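Long-range contact in Non-reducing end beta-L-arabinofuranosidase (Bacteroides thetaiotaomicron, PDB 5MQO), which probably hydrolyses glycosidic bonds of plant pectin as a family GH127 glycoside hydrolase, perhaps acting as an aceric acidase: residues A[369-377]-A[586-594]. Sequence-based numbering, arbitrary orientation.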
loop_
_atom_site.group_PDB
_atom_site.type_symbol
_atom_site.label_atom_id
_atom_site.label_comp_id
_atom_site.label_asym_id
_atom_site.label_seq_id
_atom_site.Cartn_x
_atom_site.Cartn_y
_atom_site.Cartn_z
ATOM N N ARG A 369 -19.464 0.448 9.851
ATOM C CA ARG A 369 -20.039 1.765 10.170
ATOM C C ARG A 369 -18.927 2.778 10.352
ATOM O O ARG A 369 -17.810 2.397 10.698
ATOM C CB ARG A 369 -20.803 1.746 11.500
ATOM C CG ARG A 369 -22.135 0.971 11.529
ATOM C CD ARG A 369 -22.905 1.181 12.854
ATOM N NE ARG A 369 -21.984 1.319 13.994
ATOM C CZ ARG A 369 -21.477 0.307 14.683
ATOM N NH1 ARG A 369 -21.816 -0.944 14.419
ATOM N NH2 ARG A 369 -20.632 0.541 15.665
ATOM N N PRO A 370 -19.214 4.071 10.139
ATOM C CA PRO A 370 -18.238 5.088 10.485
ATOM C C PRO A 370 -17.731 4.927 11.936
ATOM O O PRO A 370 -18.505 4.551 12.837
ATOM C CB PRO A 370 -19.023 6.409 10.336
ATOM C CG PRO A 370 -20.249 6.099 9.547
ATOM C CD PRO A 370 -20.344 4.620 9.371
ATOM N N TYR A 371 -16.440 5.180 12.140
ATOM C CA TYR A 371 -15.778 4.974 13.415
ATOM C C TYR A 371 -15.925 3.573 14.049
ATOM O O TYR A 371 -15.730 3.428 15.271
ATOM C CB TYR A 371 -16.222 6.053 14.403
ATOM C CG TYR A 371 -16.218 7.410 13.790
ATOM C CD1 TYR A 371 -15.013 8.079 13.518
ATOM C CD2 TYR A 371 -17.412 8.024 13.421
ATOM C CE1 TYR A 371 -15.013 9.338 12.910
ATOM C CE2 TYR A 371 -17.423 9.285 12.845
ATOM C CZ TYR A 371 -16.222 9.936 12.579
ATOM O OH TYR A 371 -16.273 11.166 11.975
ATOM N N GLN A 372 -16.255 2.546 13.273
ATOM C CA GLN A 372 -16.305 1.194 13.826
ATOM C C GLN A 372 -14.966 0.532 13.538
ATOM O O GLN A 372 -14.754 -0.023 12.448
ATOM C CB GLN A 372 -17.470 0.386 13.251
ATOM C CG GLN A 372 -17.513 -1.065 13.700
ATOM C CD GLN A 372 -18.649 -1.845 13.081
ATOM O OE1 GLN A 372 -19.189 -1.505 12.006
ATOM N NE2 GLN A 372 -19.026 -2.916 13.756
ATOM N N LEU A 373 -14.054 0.610 14.506
ATOM C CA LEU A 373 -12.666 0.173 14.290
ATOM C C LEU A 373 -12.127 -0.816 15.316
ATOM O O LEU A 373 -11.089 -0.568 15.910
ATOM C CB LEU A 373 -11.756 1.402 14.169
ATOM C CG LEU A 373 -12.159 2.318 12.995
ATOM C CD1 LEU A 373 -11.495 3.688 13.116
ATOM C CD2 LEU A 373 -11.854 1.665 11.648
ATOM N N PRO A 374 -12.799 -1.973 15.484
ATOM C CA PRO A 374 -12.342 -2.988 16.434
ATOM C C PRO A 374 -10.936 -3.510 16.126
ATOM O O PRO A 374 -10.458 -3.396 15.023
ATOM C CB PRO A 374 -13.352 -4.120 16.215
ATOM C CG PRO A 374 -13.735 -3.995 14.778
ATOM C CD PRO A 374 -13.902 -2.508 14.650
ATOM N N ASN A 375 -10.329 -4.139 17.103
ATOM C CA ASN A 375 -8.922 -4.390 17.096
ATOM C C ASN A 375 -8.642 -5.869 16.903
ATOM O O ASN A 375 -7.947 -6.238 15.951
ATOM C CB ASN A 375 -8.335 -3.903 18.421
ATOM C CG ASN A 375 -8.256 -2.386 18.509
ATOM O OD1 ASN A 375 -9.102 -1.722 19.121
ATOM N ND2 ASN A 375 -7.203 -1.832 17.919
ATOM N N SER A 376 -9.149 -6.698 17.822
ATOM C CA SER A 376 -9.011 -8.151 17.751
ATOM C C SER A 376 -9.654 -8.720 16.499
ATOM O O SER A 376 -9.126 -9.675 15.936
ATOM C CB SER A 376 -9.628 -8.865 18.965
ATOM O OG SER A 376 -9.097 -8.430 20.211
ATOM N N THR A 377 -10.776 -8.156 16.063
ATOM C CA THR A 377 -11.459 -8.667 14.905
ATOM C C THR A 377 -11.311 -7.803 13.654
ATOM O O THR A 377 -12.067 -7.991 12.701
ATOM C CB THR A 377 -12.949 -8.906 15.209
ATOM O OG1 THR A 377 -13.542 -7.685 15.636
ATOM C CG2 THR A 377 -13.108 -9.961 16.320
ATOM N N ALA A 586 -7.764 9.012 19.230
ATOM C CA ALA A 586 -8.684 8.907 18.108
ATOM C C ALA A 586 -10.001 9.577 18.436
ATOM O O ALA A 586 -10.363 9.804 19.611
ATOM C CB ALA A 586 -8.909 7.453 17.711
ATOM N N HIS A 587 -10.720 9.897 17.374
ATOM C CA HIS A 587 -12.030 10.569 17.459
ATOM C C HIS A 587 -12.957 9.864 18.494
ATOM O O HIS A 587 -12.934 8.650 18.621
ATOM C CB HIS A 587 -12.613 10.583 16.033
ATOM C CG HIS A 587 -13.831 11.407 15.867
ATOM N ND1 HIS A 587 -15.018 11.083 16.470
ATOM C CD2 HIS A 587 -14.071 12.509 15.123
ATOM C CE1 HIS A 587 -15.943 11.959 16.121
ATOM N NE2 HIS A 587 -15.391 12.835 15.302
ATOM N N PRO A 588 -13.729 10.625 19.272
ATOM C CA PRO A 588 -14.472 9.970 20.369
ATOM C C PRO A 588 -15.510 8.936 19.935
ATOM O O PRO A 588 -15.790 7.991 20.662
ATOM C CB PRO A 588 -15.141 11.137 21.104
ATOM C CG PRO A 588 -14.972 12.338 20.206
ATOM C CD PRO A 588 -13.742 12.092 19.399
ATOM N N LEU A 589 -16.134 9.131 18.791
ATOM C CA LEU A 589 -17.007 8.107 18.206
ATOM C C LEU A 589 -16.323 6.780 17.809
ATOM O O LEU A 589 -16.991 5.882 17.428
ATOM C CB LEU A 589 -17.755 8.676 17.003
ATOM C CG LEU A 589 -18.788 9.784 17.216
ATOM C CD1 LEU A 589 -19.239 10.281 15.849
ATOM C CD2 LEU A 589 -20.021 9.316 17.989
ATOM N N ALA A 590 -15.008 6.658 17.869
ATOM C CA ALA A 590 -14.361 5.337 17.734
ATOM C C ALA A 590 -14.244 4.624 19.098
ATOM O O ALA A 590 -13.209 4.666 19.762
ATOM C CB ALA A 590 -12.997 5.470 17.086
ATOM N N GLU A 591 -15.317 3.942 19.469
ATOM C CA GLU A 591 -15.498 3.398 20.804
ATOM C C GLU A 591 -14.482 2.334 21.137
ATOM O O GLU A 591 -14.017 2.238 22.267
ATOM C CB GLU A 591 -16.902 2.782 20.933
ATOM C CG GLU A 591 -18.056 3.708 20.551
ATOM C CD GLU A 591 -19.386 3.280 21.151
ATOM O OE1 GLU A 591 -19.456 2.208 21.805
ATOM O OE2 GLU A 591 -20.372 4.026 20.960
ATOM N N GLU A 592 -14.122 1.542 20.141
ATOM C CA GLU A 592 -13.212 0.401 20.335
ATOM C C GLU A 592 -11.819 0.822 20.753
ATOM O O GLU A 592 -11.064 0.001 21.263
ATOM C CB GLU A 592 -13.131 -0.434 19.054
ATOM C CG GLU A 592 -14.460 -1.100 18.641
ATOM C CD GLU A 592 -15.329 -0.336 17.658
ATOM O OE1 GLU A 592 -15.172 0.891 17.517
ATOM O OE2 GLU A 592 -16.220 -0.980 17.040
ATOM N N ILE A 593 -11.491 2.098 20.541
ATOM C CA ILE A 593 -10.201 2.682 20.943
ATOM C C ILE A 593 -10.337 3.972 21.762
ATOM O O ILE A 593 -9.383 4.744 21.907
ATOM C CB ILE A 593 -9.319 2.901 19.706
ATOM C CG1 ILE A 593 -10.004 3.785 18.657
ATOM C CG2 ILE A 593 -8.992 1.542 19.111
ATOM C CD1 ILE A 593 -9.173 3.990 17.392
ATOM N N ARG A 594 -11.526 4.201 22.321
ATOM C CA ARG A 594 -11.741 5.363 23.155
ATOM C C ARG A 594 -10.775 5.311 24.351
ATOM O O ARG A 594 -10.454 4.236 24.861
ATOM C CB ARG A 594 -13.194 5.447 23.601
ATOM C CG ARG A 594 -13.514 6.701 24.404
ATOM C CD ARG A 594 -14.921 7.194 24.156
ATOM N NE ARG A 594 -15.268 8.328 25.003
ATOM C CZ ARG A 594 -14.767 9.560 24.884
ATOM N NH1 ARG A 594 -13.875 9.846 23.945
ATOM N NH2 ARG A 594 -15.153 10.521 25.717
#
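Y371 and A590 bring the backbones of two irregular loops closest, their CA atoms 4.6 Å apart, and P374 and E592 keep the chains side by side a little further on. Y371 belongs to a type II turn from R369 to Q372, where P370 suits the second position, its ring fixing phi. A type I turn from H587 to A590 faces it, with P588 likewise placed second. Between the two turns, the CA-H of A590 points at Y371 O (CA to O 3.4 Å), an approach the small methyl of alanine leaves room for.

Y371 is covered more by the other loop than any other residue of the pair, and E592 comes next. With CG anti to its own carbonyl carbon (chi1 -45°), the tyrosine ring reaches over the second turn and stacks face to face on the imidazole of H587, planes 20° apart and centroids 4.4 Å apart. Its CE1 lies over the middle of the imidazole, whose rotation is steadied by L589 N donating to H587 ND1 in the ring plane. L589, a branched apolar residue, offers the tyrosine a methyl, CD1 meeting Y371 CE2 at 3.6 Å. Were Y371 cut back to alanine, the H587 imidazole would probably lose its stacking partner and L589 CD1 its aromatic neighbour.

Glutamate is long enough, once bent at chi2 (94°), to carry a carboxylate back to the other loop: E592 OE1 accepts a weak hydrogen bond from L373 N (3.2 Å), and E592 CG packs on P374 CA at 3.6 Å. At the inner end, I593 CG2 abuts the side chain of N375, both residues resting on W693 of strand 690-697.

The contact is a loop-to-loop interdomain interface, joining the loop before helix 382-399 in the GH127 catalytic domain to the connection between antiparallel strands 581-584 and 596-601 of the C-terminal β-domain.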